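Local coordinates for EVE domain-containing protein (PDB 2EVE), which is of unknown function but belongs to the PUA-related EVE domains, which suggests that it may bind nucleic acid, perhaps with modified bases, at residues N31-N36 against S130-M135; A60-I65 against D103-V108; Y70-A75 against W94-I99. All blocks are in the same frame, centred on the assembly; numbering follows the deposited sequence.

Following the chain from its N terminus, contact 1 opens first, at residues 31-36 on helix 32-40, and closes last, at 130-135. The other two lie inside that loop: 60-65 meets 103-108 in contact 2, and within this second loop 70-75 meets 94-99 in contact 3, so all three nest and none cross. Contacts 2 and 3 are two ends of one antiparallel pairing between strands 58-71 and 95-110, their centres about 22 Å apart, while contact 1 sets helix 32-40 against the start of edge strand 134-137. Contact 1 touches contact 3 where Tyr-32 and Arg-35 pack on Trp-94; contact 2 meets contact 3 through Ile-65 and Ile-99.

Contact 1: N31-N36 against S130-M135; sequences NYQARN and SRLSVM
Apolar helix-to-strand packing joins Ala-34, in the first turn of helix 32-40, to Leu-132, just before edge strand 134-137, and Val-134, its first residue, in the mixed sheet of this PUA-related EVE fold. The evidence is a set of close contacts around one methyl group. Ala-34 CB lies 3.9 Å from Leu-132 CD1 and equally far from Val-134 CB, and Ser-133 OG comes to 3.7 Å of the same methyl. A methyl is all that Ala-34 offers, which fits the close backbones: its CA and that of Val-134 are 4.7 Å apart.

Leu-132 has its CG anti to the backbone N (chi1 -172°). It works through a single branch: CD1 is 3.6 Å from both Gln-33 CG and Ala-34 N, and the Gln-33 and Leu-132 side chains cross at about a right angle. Asn-31 is the N-cap of the helix: OD1 accepts from Ala-34 N at 2.9 Å with an N-H...O angle of 161°, so the amide beside Leu-132 CD1 is already satisfied. Phe-37, one turn on, also packs on Leu-132 and Val-134, while Met-6 of strand 3-8 touches Val-134. Ser-133 OG is hydrogen-bonded to a buffer molecule, probably from the crystallisation liquor. The carbonyl O of Ala-34 also meets the strand, 3.6 Å from Val-134 CB.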
loop_
_atom_site.group_PDB
_atom_site.type_symbol
_atom_site.label_atom_id
_atom_site.label_comp_id
_atom_site.label_asym_id
_atom_site.label_seq_id
_atom_site.Cartn_x
_atom_site.Cartn_y
_atom_site.Cartn_z
ATOM N N ASN A 31 -4.588 9.170 -6.292
ATOM C CA ASN A 31 -3.670 9.384 -7.402
ATOM C C ASN A 31 -4.193 8.410 -8.453
ATOM O O ASN A 31 -4.415 7.237 -8.149
ATOM C CB ASN A 31 -2.244 9.032 -6.958
ATOM C CG ASN A 31 -1.259 8.996 -8.106
ATOM O OD1 ASN A 31 -1.314 8.110 -8.951
ATOM N ND2 ASN A 31 -0.349 9.963 -8.138
ATOM N N TYR A 32 -4.417 8.884 -9.674
ATOM C CA TYR A 32 -4.962 8.015 -10.712
ATOM C C TYR A 32 -4.099 6.810 -11.065
ATOM O O TYR A 32 -4.620 5.718 -11.281
ATOM C CB TYR A 32 -5.278 8.832 -11.966
ATOM C CG TYR A 32 -6.473 9.735 -11.785
ATOM C CD1 TYR A 32 -7.750 9.202 -11.589
ATOM C CD2 TYR A 32 -6.329 11.122 -11.778
ATOM C CE1 TYR A 32 -8.853 10.029 -11.389
ATOM C CE2 TYR A 32 -7.426 11.957 -11.578
ATOM C CZ TYR A 32 -8.681 11.405 -11.385
ATOM O OH TYR A 32 -9.764 12.232 -11.183
ATOM N N GLN A 33 -2.785 7.001 -11.121
ATOM C CA GLN A 33 -1.888 5.896 -11.446
ATOM C C GLN A 33 -1.949 4.842 -10.337
ATOM O O GLN A 33 -1.997 3.636 -10.609
ATOM C CB GLN A 33 -0.452 6.409 -11.619
ATOM C CG GLN A 33 0.570 5.326 -11.964
ATOM C CD GLN A 33 1.951 5.899 -12.241
ATOM O OE1 GLN A 33 2.373 6.864 -11.602
ATOM N NE2 GLN A 33 2.667 5.294 -13.185
ATOM N N ALA A 34 -1.962 5.304 -9.088
ATOM C CA ALA A 34 -2.034 4.415 -7.933
ATOM C C ALA A 34 -3.387 3.705 -7.924
ATOM O O ALA A 34 -3.468 2.500 -7.664
ATOM C CB ALA A 34 -1.842 5.216 -6.638
ATOM N N ARG A 35 -4.443 4.458 -8.213
ATOM C CA ARG A 35 -5.795 3.905 -8.257
ATOM C C ARG A 35 -5.878 2.820 -9.313
ATOM O O ARG A 35 -6.444 1.752 -9.081
ATOM C CB ARG A 35 -6.830 4.982 -8.606
ATOM C CG ARG A 35 -8.249 4.422 -8.789
ATOM C CD ARG A 35 -9.143 5.327 -9.639
ATOM N NE ARG A 35 -8.765 5.298 -11.052
ATOM C CZ ARG A 35 -9.456 5.893 -12.024
ATOM N NH1 ARG A 35 -10.565 6.568 -11.739
ATOM N NH2 ARG A 35 -9.041 5.812 -13.281
ATOM N N ASN A 36 -5.318 3.098 -10.484
ATOM C CA ASN A 36 -5.381 2.121 -11.558
ATOM C C ASN A 36 -4.678 0.823 -11.182
ATOM O O ASN A 36 -5.178 -0.259 -11.494
ATOM C CB ASN A 36 -4.832 2.724 -12.852
ATOM C CG ASN A 36 -5.769 3.771 -13.437
ATOM O OD1 ASN A 36 -6.960 3.802 -13.111
ATOM N ND2 ASN A 36 -5.243 4.621 -14.314
ATOM N N SER A 130 9.584 9.945 -7.718
ATOM C CA SER A 130 8.415 9.081 -7.645
ATOM C C SER A 130 7.534 9.416 -6.450
ATOM O O SER A 130 8.016 9.572 -5.327
ATOM C CB SER A 130 8.835 7.612 -7.569
ATOM O OG SER A 130 7.697 6.770 -7.475
ATOM N N ARG A 131 6.235 9.525 -6.704
ATOM C CA ARG A 131 5.266 9.828 -5.660
ATOM C C ARG A 131 4.082 8.869 -5.747
ATOM O O ARG A 131 2.959 9.204 -5.369
ATOM C CB ARG A 131 4.798 11.278 -5.786
ATOM C CG ARG A 131 5.813 12.286 -5.256
ATOM C CD ARG A 131 5.426 13.711 -5.615
ATOM N NE ARG A 131 6.167 14.709 -4.843
ATOM C CZ ARG A 131 7.493 14.805 -4.799
ATOM N NH1 ARG A 131 8.064 15.754 -4.068
ATOM N NH2 ARG A 131 8.251 13.953 -5.477
ATOM N N LEU A 132 4.356 7.669 -6.249
ATOM C CA LEU A 132 3.345 6.626 -6.390
ATOM C C LEU A 132 3.200 5.909 -5.046
ATOM O O LEU A 132 4.189 5.445 -4.478
ATOM C CB LEU A 132 3.779 5.639 -7.477
ATOM C CG LEU A 132 2.788 4.562 -7.917
ATOM C CD1 LEU A 132 1.550 5.213 -8.528
ATOM C CD2 LEU A 132 3.458 3.644 -8.934
ATOM N N SER A 133 1.968 5.823 -4.546
ATOM C CA SER A 133 1.686 5.182 -3.259
ATOM C C SER A 133 1.269 3.715 -3.372
ATOM O O SER A 133 1.261 2.990 -2.377
ATOM C CB SER A 133 0.596 5.961 -2.518
ATOM O OG SER A 133 -0.591 6.019 -3.287
ATOM N N VAL A 134 0.895 3.294 -4.577
ATOM C CA VAL A 134 0.507 1.907 -4.841
ATOM C C VAL A 134 1.277 1.508 -6.094
ATOM O O VAL A 134 1.190 2.178 -7.126
ATOM C CB VAL A 134 -1.010 1.759 -5.094
ATOM C CG1 VAL A 134 -1.346 0.299 -5.361
ATOM C CG2 VAL A 134 -1.795 2.269 -3.889
HETATM N N MSE A 135 2.025 0.413 -6.008
HETATM C CA MSE A 135 2.855 -0.010 -7.128
HETATM C C MSE A 135 3.022 -1.513 -7.232
HETATM O O MSE A 135 2.882 -2.240 -6.248
HETATM C CB MSE A 135 4.248 0.585 -6.964
HETATM C CG MSE A 135 4.960 0.029 -5.728
HETATM SE SE MSE A 135 6.590 0.942 -5.256
HETATM C CE MSE A 135 5.762 2.561 -4.617
#

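Contact 2: A60-I65 against D103-V108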
loop_
_atom_site.group_PDB
_atom_site.type_symbol
_atom_site.label_atom_id
_atom_site.label_comp_id
_atom_site.label_asym_id
_atom_site.label_seq_id
_atom_site.Cartn_x
_atom_site.Cartn_y
_atom_site.Cartn_z
ATOM N N ALA A 60 7.249 -2.447 6.586
ATOM C CA ALA A 60 6.998 -2.927 7.941
ATOM C C ALA A 60 6.334 -4.291 8.048
ATOM O O ALA A 60 6.269 -4.869 9.137
ATOM C CB ALA A 60 6.168 -1.900 8.691
ATOM N N GLY A 61 5.834 -4.802 6.931
ATOM C CA GLY A 61 5.181 -6.095 6.956
ATOM C C GLY A 61 4.562 -6.476 5.630
ATOM O O GLY A 61 4.854 -5.874 4.593
ATOM N N ILE A 62 3.690 -7.476 5.679
ATOM C CA ILE A 62 3.021 -7.995 4.495
ATOM C C ILE A 62 1.517 -8.123 4.715
ATOM O O ILE A 62 1.063 -8.487 5.801
ATOM C CB ILE A 62 3.578 -9.387 4.136
ATOM C CG1 ILE A 62 5.087 -9.290 3.908
ATOM C CG2 ILE A 62 2.876 -9.934 2.903
ATOM C CD1 ILE A 62 5.755 -10.643 3.703
ATOM N N GLY A 63 0.750 -7.817 3.672
ATOM C CA GLY A 63 -0.696 -7.933 3.736
ATOM C C GLY A 63 -1.170 -8.672 2.499
ATOM O O GLY A 63 -0.369 -8.969 1.616
ATOM N N LYS A 64 -2.460 -8.983 2.428
ATOM C CA LYS A 64 -3.003 -9.679 1.268
ATOM C C LYS A 64 -4.332 -9.050 0.881
ATOM O O LYS A 64 -4.984 -8.397 1.696
ATOM C CB LYS A 64 -3.203 -11.170 1.571
ATOM C CG LYS A 64 -4.259 -11.460 2.625
ATOM C CD LYS A 64 -4.304 -12.947 2.947
ATOM C CE LYS A 64 -5.351 -13.254 4.002
ATOM N NZ LYS A 64 -5.351 -14.697 4.366
ATOM N N ILE A 65 -4.732 -9.242 -0.369
ATOM C CA ILE A 65 -5.991 -8.680 -0.834
ATOM C C ILE A 65 -7.119 -9.672 -0.575
ATOM O O ILE A 65 -7.071 -10.810 -1.033
ATOM C CB ILE A 65 -5.922 -8.365 -2.339
ATOM C CG1 ILE A 65 -4.741 -7.423 -2.616
ATOM C CG2 ILE A 65 -7.241 -7.773 -2.812
ATOM C CD1 ILE A 65 -4.721 -6.164 -1.755
ATOM N N ASP A 103 1.882 -10.765 7.660
ATOM C CA ASP A 103 3.041 -10.821 8.544
ATOM C C ASP A 103 3.534 -9.444 8.964
ATOM O O ASP A 103 3.289 -8.443 8.289
ATOM C CB ASP A 103 4.168 -11.608 7.853
ATOM C CG ASP A 103 5.277 -12.021 8.810
ATOM O OD1 ASP A 103 5.005 -12.188 10.018
ATOM O OD2 ASP A 103 6.424 -12.199 8.347
ATOM N N ILE A 104 4.210 -9.394 10.106
ATOM C CA ILE A 104 4.757 -8.145 10.606
ATOM C C ILE A 104 6.241 -8.374 10.867
ATOM O O ILE A 104 6.632 -9.382 11.457
ATOM C CB ILE A 104 4.036 -7.685 11.898
ATOM C CG1 ILE A 104 4.653 -6.381 12.397
ATOM C CG2 ILE A 104 4.085 -8.785 12.950
ATOM C CD1 ILE A 104 3.925 -5.767 13.572
ATOM N N PHE A 105 7.067 -7.448 10.394
ATOM C CA PHE A 105 8.509 -7.557 10.555
ATOM C C PHE A 105 8.965 -7.091 11.933
ATOM O O PHE A 105 8.429 -6.132 12.488
ATOM C CB PHE A 105 9.229 -6.727 9.483
ATOM C CG PHE A 105 8.989 -7.195 8.065
ATOM C CD1 PHE A 105 8.296 -8.371 7.797
ATOM C CD2 PHE A 105 9.483 -6.455 6.993
ATOM C CE1 PHE A 105 8.103 -8.807 6.482
ATOM C CE2 PHE A 105 9.297 -6.882 5.678
ATOM C CZ PHE A 105 8.606 -8.058 5.422
ATOM N N LYS A 106 9.960 -7.779 12.483
ATOM C CA LYS A 106 10.499 -7.411 13.783
ATOM C C LYS A 106 11.238 -6.091 13.600
ATOM O O LYS A 106 11.246 -5.234 14.483
ATOM C CB LYS A 106 11.471 -8.483 14.283
ATOM C CG LYS A 106 12.099 -8.170 15.637
ATOM C CD LYS A 106 13.133 -9.214 16.044
ATOM C CE LYS A 106 12.508 -10.589 16.246
ATOM N NZ LYS A 106 13.515 -11.602 16.681
ATOM N N ASN A 107 11.853 -5.936 12.432
ATOM C CA ASN A 107 12.598 -4.732 12.108
ATOM C C ASN A 107 12.173 -4.191 10.746
ATOM O O ASN A 107 12.145 -4.922 9.755
ATOM C CB ASN A 107 14.099 -5.036 12.103
ATOM C CG ASN A 107 14.623 -5.404 13.480
ATOM O OD1 ASN A 107 14.625 -4.583 14.395
ATOM N ND2 ASN A 107 15.065 -6.647 13.633
ATOM N N VAL A 108 11.832 -2.910 10.703
ATOM C CA VAL A 108 11.412 -2.284 9.459
ATOM C C VAL A 108 12.580 -2.213 8.475
ATOM O O VAL A 108 13.726 -1.995 8.874
ATOM C CB VAL A 108 10.873 -0.853 9.722
ATOM C CG1 VAL A 108 10.609 -0.138 8.406
ATOM C CG2 VAL A 108 9.591 -0.925 10.545
HETATM O O HOH W 1 7.207 -3.816 11.492
#
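Antiparallel pairing of residues 60-62 with 103-105 joins strands 58-71 and 95-110 just before the latter turns a corner. Three backbone bonds define it. Ile-62 N donates to Asp-103 O at 2.8 Å, and Asp-103 N returns a bond to Ile-62 O at 3.1 Å, which makes these two a hydrogen-bonded antiparallel pair. Past the non-hydrogen-bonded pair Gly-61/Ile-104, Phe-105 N reaches Ala-60 O at 3.0 Å. The N-to-C directions of 60-65 and 103-105 differ by 169°, as expected for neighbouring antiparallel strands in the mixed sheet of the EVE domain. On the other side of strand 58-71, Ala-60 and Gly-61 both face Phe-49 and form a classic beta bulge.

Phe-105 turns its ring over the bulge: CG stands beside the backbone N (chi1 -64°), and Gly-61 CA lies over the ring centre, 3.9 Å from the centroid and 10° off the normal, a CH-pi contact. Ile-62 CG1 approaches the CE1 and CZ atoms of the same ring. Asp-103 directs OD2 to a salt bridge with Arg-149 of helix 139-149, the helix that also packs on Ile-62. Beyond the corner, Val-108 CG2 touches Ala-60 CB at 4.0 Å. A water donates to both Ala-60 O and Phe-105 O, 2.7 Å from the former.

Contact 3: Y70-A75 against W94-I99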
loop_
_atom_site.group_PDB
_atom_site.type_symbol
_atom_site.label_atom_id
_atom_site.label_comp_id
_atom_site.label_asym_id
_atom_site.label_seq_id
_atom_site.Cartn_x
_atom_site.Cartn_y
_atom_site.Cartn_z
ATOM N N TYR A 70 -13.590 -1.542 -5.107
ATOM C CA TYR A 70 -14.968 -1.095 -5.133
ATOM C C TYR A 70 -14.962 0.408 -4.866
ATOM O O TYR A 70 -13.978 0.945 -4.362
ATOM C CB TYR A 70 -15.792 -1.859 -4.089
ATOM C CG TYR A 70 -15.280 -1.782 -2.670
ATOM C CD1 TYR A 70 -15.656 -0.737 -1.835
ATOM C CD2 TYR A 70 -14.461 -2.782 -2.147
ATOM C CE1 TYR A 70 -15.241 -0.686 -0.512
ATOM C CE2 TYR A 70 -14.034 -2.742 -0.820
ATOM C CZ TYR A 70 -14.432 -1.692 -0.008
ATOM O OH TYR A 70 -14.057 -1.652 1.313
ATOM N N PRO A 71 -16.048 1.112 -5.220
ATOM C CA PRO A 71 -16.101 2.563 -4.994
ATOM C C PRO A 71 -15.735 2.936 -3.562
ATOM O O PRO A 71 -16.304 2.408 -2.608
ATOM C CB PRO A 71 -17.543 2.910 -5.354
ATOM C CG PRO A 71 -17.845 1.915 -6.443
ATOM C CD PRO A 71 -17.279 0.637 -5.874
ATOM N N ASP A 72 -14.774 3.848 -3.431
ATOM C CA ASP A 72 -14.276 4.299 -2.134
ATOM C C ASP A 72 -15.300 5.143 -1.384
ATOM O O ASP A 72 -15.558 6.286 -1.748
ATOM C CB ASP A 72 -12.984 5.099 -2.337
ATOM C CG ASP A 72 -12.283 5.420 -1.036
ATOM O OD1 ASP A 72 -11.144 5.930 -1.094
ATOM O OD2 ASP A 72 -12.868 5.168 0.043
ATOM N N PRO A 73 -15.888 4.592 -0.312
ATOM C CA PRO A 73 -16.888 5.328 0.468
ATOM C C PRO A 73 -16.386 6.624 1.106
ATOM O O PRO A 73 -17.181 7.524 1.378
ATOM C CB PRO A 73 -17.337 4.304 1.509
ATOM C CG PRO A 73 -16.107 3.476 1.720
ATOM C CD PRO A 73 -15.596 3.285 0.306
ATOM N N THR A 74 -15.081 6.727 1.346
ATOM C CA THR A 74 -14.545 7.939 1.964
ATOM C C THR A 74 -14.653 9.163 1.059
ATOM O O THR A 74 -14.718 10.289 1.544
ATOM C CB THR A 74 -13.067 7.770 2.404
ATOM O OG1 THR A 74 -12.235 7.515 1.264
ATOM C CG2 THR A 74 -12.938 6.628 3.404
ATOM N N ALA A 75 -14.680 8.950 -0.253
ATOM C CA ALA A 75 -14.780 10.066 -1.189
ATOM C C ALA A 75 -16.098 10.812 -1.019
ATOM O O ALA A 75 -16.174 12.014 -1.265
ATOM C CB ALA A 75 -14.652 9.564 -2.623
ATOM N N TRP A 94 -12.860 7.205 -7.365
ATOM C CA TRP A 94 -11.922 6.467 -6.527
ATOM C C TRP A 94 -12.354 5.080 -6.084
ATOM O O TRP A 94 -13.544 4.792 -5.952
ATOM C CB TRP A 94 -11.579 7.319 -5.308
ATOM C CG TRP A 94 -11.135 8.688 -5.698
ATOM C CD1 TRP A 94 -11.775 9.867 -5.438
ATOM C CD2 TRP A 94 -9.963 9.023 -6.448
ATOM N NE1 TRP A 94 -11.072 10.918 -5.983
ATOM C CE2 TRP A 94 -9.957 10.426 -6.611
ATOM C CE3 TRP A 94 -8.919 8.270 -7.005
ATOM C CZ2 TRP A 94 -8.942 11.095 -7.302
ATOM C CZ3 TRP A 94 -7.907 8.937 -7.695
ATOM C CH2 TRP A 94 -7.930 10.337 -7.838
ATOM N N SER A 95 -11.362 4.231 -5.837
ATOM C CA SER A 95 -11.603 2.855 -5.422
ATOM C C SER A 95 -10.835 2.463 -4.172
ATOM O O SER A 95 -9.696 2.879 -3.966
ATOM C CB SER A 95 -11.209 1.894 -6.550
ATOM O OG SER A 95 -11.926 2.171 -7.738
ATOM N N ALA A 96 -11.478 1.650 -3.343
ATOM C CA ALA A 96 -10.871 1.140 -2.127
ATOM C C ALA A 96 -10.939 -0.370 -2.266
ATOM O O ALA A 96 -11.493 -0.887 -3.235
ATOM C CB ALA A 96 -11.672 1.584 -0.910
ATOM N N LEU A 97 -10.361 -1.083 -1.311
ATOM C CA LEU A 97 -10.427 -2.532 -1.335
ATOM C C LEU A 97 -10.171 -3.039 0.067
ATOM O O LEU A 97 -9.746 -2.281 0.932
ATOM C CB LEU A 97 -9.424 -3.113 -2.343
ATOM C CG LEU A 97 -7.959 -2.670 -2.357
ATOM C CD1 LEU A 97 -7.250 -3.127 -1.096
ATOM C CD2 LEU A 97 -7.295 -3.268 -3.590
ATOM N N ASP A 98 -10.467 -4.309 0.307
ATOM C CA ASP A 98 -10.245 -4.866 1.630
ATOM C C ASP A 98 -8.971 -5.689 1.642
ATOM O O ASP A 98 -8.695 -6.440 0.703
ATOM C CB ASP A 98 -11.421 -5.746 2.061
ATOM C CG ASP A 98 -12.730 -4.984 2.138
ATOM O OD1 ASP A 98 -12.710 -3.771 2.440
ATOM O OD2 ASP A 98 -13.784 -5.611 1.907
ATOM N N ILE A 99 -8.197 -5.539 2.711
ATOM C CA ILE A 99 -6.944 -6.262 2.861
ATOM C C ILE A 99 -6.923 -7.082 4.146
ATOM O O ILE A 99 -7.712 -6.849 5.061
ATOM C CB ILE A 99 -5.740 -5.305 2.902
ATOM C CG1 ILE A 99 -5.850 -4.382 4.119
ATOM C CG2 ILE A 99 -5.682 -4.488 1.616
ATOM C CD1 ILE A 99 -4.525 -3.844 4.596
HETATM O O HOH W 2 -8.869 4.438 -1.942
#
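Asp-72 OD2 is gripped by two groups of Thr-74, the backbone N and the hydroxyl OG1, the latter at 2.7 Å; both approach from the same face of the carboxylate, above its plane. The bond from Thr-74 N closes an Asx turn. The other oxygen, OD1, is held by a salt bridge to Arg-30, by Gly-28 N and by a water that also donates to Ser-95 O, so a buried carboxylate has partners at both oxygens, an environment that would probably favour its charged form. CG of Asp-72 rests 3.9 Å from Ala-96 CB.

The turn follows the end of strand 58-71, where it pairs with the start of 95-110 in the EVE-domain sheet. Tyr-70 and Ala-96 form a hydrogen-bonded antiparallel pair, with Tyr-70 N donating to Ala-96 O at 2.9 Å and Ala-96 N to Tyr-70 O at 2.8 Å. Pro-71/Ser-95 is the non-hydrogen-bonded pair that follows, and Asp-72 N then reaches Trp-94 O at 3.0 Å.

Tyr-70 has its CG between the backbone N and the carbonyl carbon (chi1 56°), and its CE2 comes 3.6 Å from Leu-97 CA. Ala-96 O lies over one face of the ring, offset toward the rim. The OH donates to Asp-98 OD1 at 2.8 Å, on the syn side but 33° out of the carboxylate plane, with ring and carboxylate planes 63° apart. At the opposite end of the contact, Ala-75 CB meets the indole edge of Trp-94 at CD1, 4.0 Å away, and Trp-94 NE1 bonds to Asp-84.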